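PDB 3LG0: ornithine aminotransferase from Plasmodium falciparum, which catalyses the pyridoxal phosphate-dependent transfer of the delta-amino group of L-ornithine to 2-oxoglutarate, yielding L-glutamate semialdehyde and glutamate. Local coordinates for residues R124-E129 with K225-F230. Numbering follows the deposited sequence.
Sequences RKWGYE and KYNVLF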
loop_
_atom_site.group_PDB
_atom_site.type_symbol
_atom_site.label_atom_id
_atom_site.label_comp_id
_atom_site.label_asym_id
_atom_site.label_seq_id
_atom_site.Cartn_x
_atom_site.Cartn_y
_atom_site.Cartn_z
ATOM N N ARG A 124 -16.897 -12.937 -3.594
ATOM C CA ARG A 124 -17.874 -13.492 -2.669
ATOM C C ARG A 124 -19.169 -12.699 -2.673
ATOM O O ARG A 124 -20.248 -13.274 -2.589
ATOM C CB ARG A 124 -17.310 -13.572 -1.254
ATOM C CG ARG A 124 -16.155 -14.554 -1.141
ATOM C CD ARG A 124 -15.893 -14.976 0.303
ATOM N NE ARG A 124 -14.964 -16.102 0.321
ATOM C CZ ARG A 124 -13.687 -16.007 0.665
ATOM N NH1 ARG A 124 -13.193 -14.834 1.050
ATOM N NH2 ARG A 124 -12.911 -17.086 0.638
ATOM N N LYS A 125 -19.057 -11.385 -2.788
ATOM C CA LYS A 125 -20.231 -10.523 -2.819
ATOM C C LYS A 125 -21.023 -10.704 -4.113
ATOM O O LYS A 125 -22.235 -10.595 -4.109
ATOM C CB LYS A 125 -19.840 -9.050 -2.612
ATOM C CG LYS A 125 -21.000 -8.167 -2.150
ATOM C CD LYS A 125 -20.506 -6.846 -1.579
ATOM C CE LYS A 125 -21.658 -5.923 -1.171
ATOM N NZ LYS A 125 -21.166 -4.595 -0.674
ATOM N N TRP A 126 -20.340 -10.968 -5.220
ATOM C CA TRP A 126 -21.045 -11.340 -6.432
ATOM C C TRP A 126 -21.675 -12.729 -6.242
ATOM O O TRP A 126 -22.750 -13.009 -6.765
ATOM C CB TRP A 126 -20.096 -11.366 -7.622
ATOM C CG TRP A 126 -20.705 -11.952 -8.861
ATOM C CD1 TRP A 126 -21.319 -11.271 -9.861
ATOM C CD2 TRP A 126 -20.746 -13.342 -9.233
ATOM N NE1 TRP A 126 -21.733 -12.141 -10.842
ATOM C CE2 TRP A 126 -21.397 -13.418 -10.476
ATOM C CE3 TRP A 126 -20.280 -14.521 -8.644
ATOM C CZ2 TRP A 126 -21.607 -14.627 -11.138
ATOM C CZ3 TRP A 126 -20.496 -15.722 -9.294
ATOM C CH2 TRP A 126 -21.159 -15.766 -10.529
ATOM N N GLY A 127 -20.990 -13.592 -5.495
ATOM C CA GLY A 127 -21.506 -14.907 -5.184
ATOM C C GLY A 127 -22.861 -14.833 -4.508
ATOM O O GLY A 127 -23.802 -15.531 -4.894
ATOM N N TYR A 128 -22.966 -13.970 -3.503
ATOM C CA TYR A 128 -24.191 -13.845 -2.720
ATOM C C TYR A 128 -25.279 -13.087 -3.466
ATOM O O TYR A 128 -26.435 -13.510 -3.475
ATOM C CB TYR A 128 -23.917 -13.156 -1.385
ATOM C CG TYR A 128 -22.900 -13.870 -0.530
ATOM C CD1 TYR A 128 -23.033 -15.227 -0.238
ATOM C CD2 TYR A 128 -21.811 -13.187 0.004
ATOM C CE1 TYR A 128 -22.101 -15.884 0.551
ATOM C CE2 TYR A 128 -20.880 -13.832 0.792
ATOM C CZ TYR A 128 -21.027 -15.180 1.063
ATOM O OH TYR A 128 -20.088 -15.813 1.849
ATOM N N GLU A 129 -24.908 -11.971 -4.088
ATOM C CA GLU A 129 -25.881 -11.108 -4.744
ATOM C C GLU A 129 -26.411 -11.679 -6.054
ATOM O O GLU A 129 -27.606 -11.626 -6.324
ATOM C CB GLU A 129 -25.284 -9.725 -5.016
ATOM C CG GLU A 129 -25.300 -8.775 -3.832
ATOM C CD GLU A 129 -25.136 -7.328 -4.275
ATOM O OE1 GLU A 129 -25.594 -6.999 -5.400
ATOM O OE2 GLU A 129 -24.550 -6.526 -3.504
ATOM N N LYS A 225 -19.252 -22.543 -17.883
ATOM C CA LYS A 225 -20.206 -23.632 -17.745
ATOM C C LYS A 225 -20.826 -23.687 -16.358
ATOM O O LYS A 225 -22.045 -23.762 -16.230
ATOM C CB LYS A 225 -19.557 -24.980 -18.081
ATOM C CG LYS A 225 -20.426 -26.180 -17.712
ATOM C CD LYS A 225 -19.708 -27.497 -17.949
ATOM C CE LYS A 225 -20.537 -28.673 -17.457
ATOM N NZ LYS A 225 -19.787 -29.958 -17.564
ATOM N N TYR A 226 -19.998 -23.663 -15.320
ATOM C CA TYR A 226 -20.517 -23.767 -13.960
ATOM C C TYR A 226 -20.931 -22.422 -13.359
ATOM O O TYR A 226 -21.213 -22.330 -12.161
ATOM C CB TYR A 226 -19.523 -24.483 -13.051
ATOM C CG TYR A 226 -19.413 -25.965 -13.332
ATOM C CD1 TYR A 226 -20.121 -26.885 -12.569
ATOM C CD2 TYR A 226 -18.614 -26.445 -14.369
ATOM C CE1 TYR A 226 -20.034 -28.247 -12.821
ATOM C CE2 TYR A 226 -18.518 -27.810 -14.629
ATOM C CZ TYR A 226 -19.232 -28.705 -13.848
ATOM O OH TYR A 226 -19.149 -30.057 -14.088
ATOM N N ASN A 227 -20.996 -21.391 -14.197
ATOM C CA ASN A 227 -21.336 -20.050 -13.730
ATOM C C ASN A 227 -20.421 -19.581 -12.594
ATOM O O ASN A 227 -20.865 -19.339 -11.461
ATOM C CB ASN A 227 -22.792 -19.980 -13.272
ATOM C CG ASN A 227 -23.219 -18.573 -12.949
ATOM O OD1 ASN A 227 -22.822 -17.624 -13.628
ATOM N ND2 ASN A 227 -24.022 -18.424 -11.900
ATOM N N VAL A 228 -19.136 -19.467 -12.909
ATOM C CA VAL A 228 -18.132 -19.123 -11.912
ATOM C C VAL A 228 -17.249 -18.012 -12.455
ATOM O O VAL A 228 -16.875 -18.035 -13.631
ATOM C CB VAL A 228 -17.277 -20.356 -11.520
ATOM C CG1 VAL A 228 -15.944 -19.927 -10.920
ATOM C CG2 VAL A 228 -18.040 -21.242 -10.550
ATOM N N LEU A 229 -16.944 -17.028 -11.611
ATOM C CA LEU A 229 -16.049 -15.955 -12.021
ATOM C C LEU A 229 -14.672 -16.538 -12.329
ATOM O O LEU A 229 -14.087 -17.224 -11.499
ATOM C CB LEU A 229 -15.962 -14.868 -10.945
ATOM C CG LEU A 229 -17.219 -14.010 -10.763
ATOM C CD1 LEU A 229 -17.013 -12.915 -9.713
ATOM C CD2 LEU A 229 -17.641 -13.388 -12.075
ATOM N N PHE A 230 -14.200 -16.304 -13.546
ATOM C CA PHE A 230 -12.848 -16.641 -13.951
ATOM C C PHE A 230 -11.970 -15.398 -13.723
ATOM O O PHE A 230 -11.960 -14.462 -14.542
ATOM C CB PHE A 230 -12.853 -17.099 -15.425
ATOM C CG PHE A 230 -11.496 -17.128 -16.085
ATOM C CD1 PHE A 230 -10.351 -17.408 -15.361
ATOM C CD2 PHE A 230 -11.375 -16.902 -17.445
ATOM C CE1 PHE A 230 -9.112 -17.422 -15.980
ATOM C CE2 PHE A 230 -10.144 -16.924 -18.070
ATOM C CZ PHE A 230 -9.008 -17.180 -17.334
#
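Trp126 and Leu229 form a buried apolar contact where the last turns of helix 112-129 lie against the first residue of strand 229-233, in the mixed, mainly parallel seven-stranded sheet that also holds strand 194-199. No hydrogen bond links the two segments. With CG anti to the backbone N (chi1 171°), Trp126 reaches from its helix across to the strand. Leu229 comes over one face of the ring: its CG stands 3.9 Å from the centroid of the six-membered ring of Trp126 and 15° off the normal, a CH-pi contact, while Leu229 CD1 lies 3.9 Å from Trp126 CG, extending the contact onto the five-membered ring. Val280 of helix 278-281 touches both side chains. The far corner of the indole meets the turn before the strand, where Asn227 O lies in the ring plane, 3.7 Å from Trp126 CH2. That carbonyl is hydrogen-bonded to Lys131 NZ, which also binds Tyr226 O. The Asn227 amide, turned 65° from the indole, brings its OD1 to 4.0 Å from Trp126 CH2. With positive phi, Asn227 follows the preceding helix and forms a Schellman motif. Helix, Schellman turn and parallel strand exemplify the alpha/beta layering of the large domain in fold-type I pyridoxal phosphate enzymes.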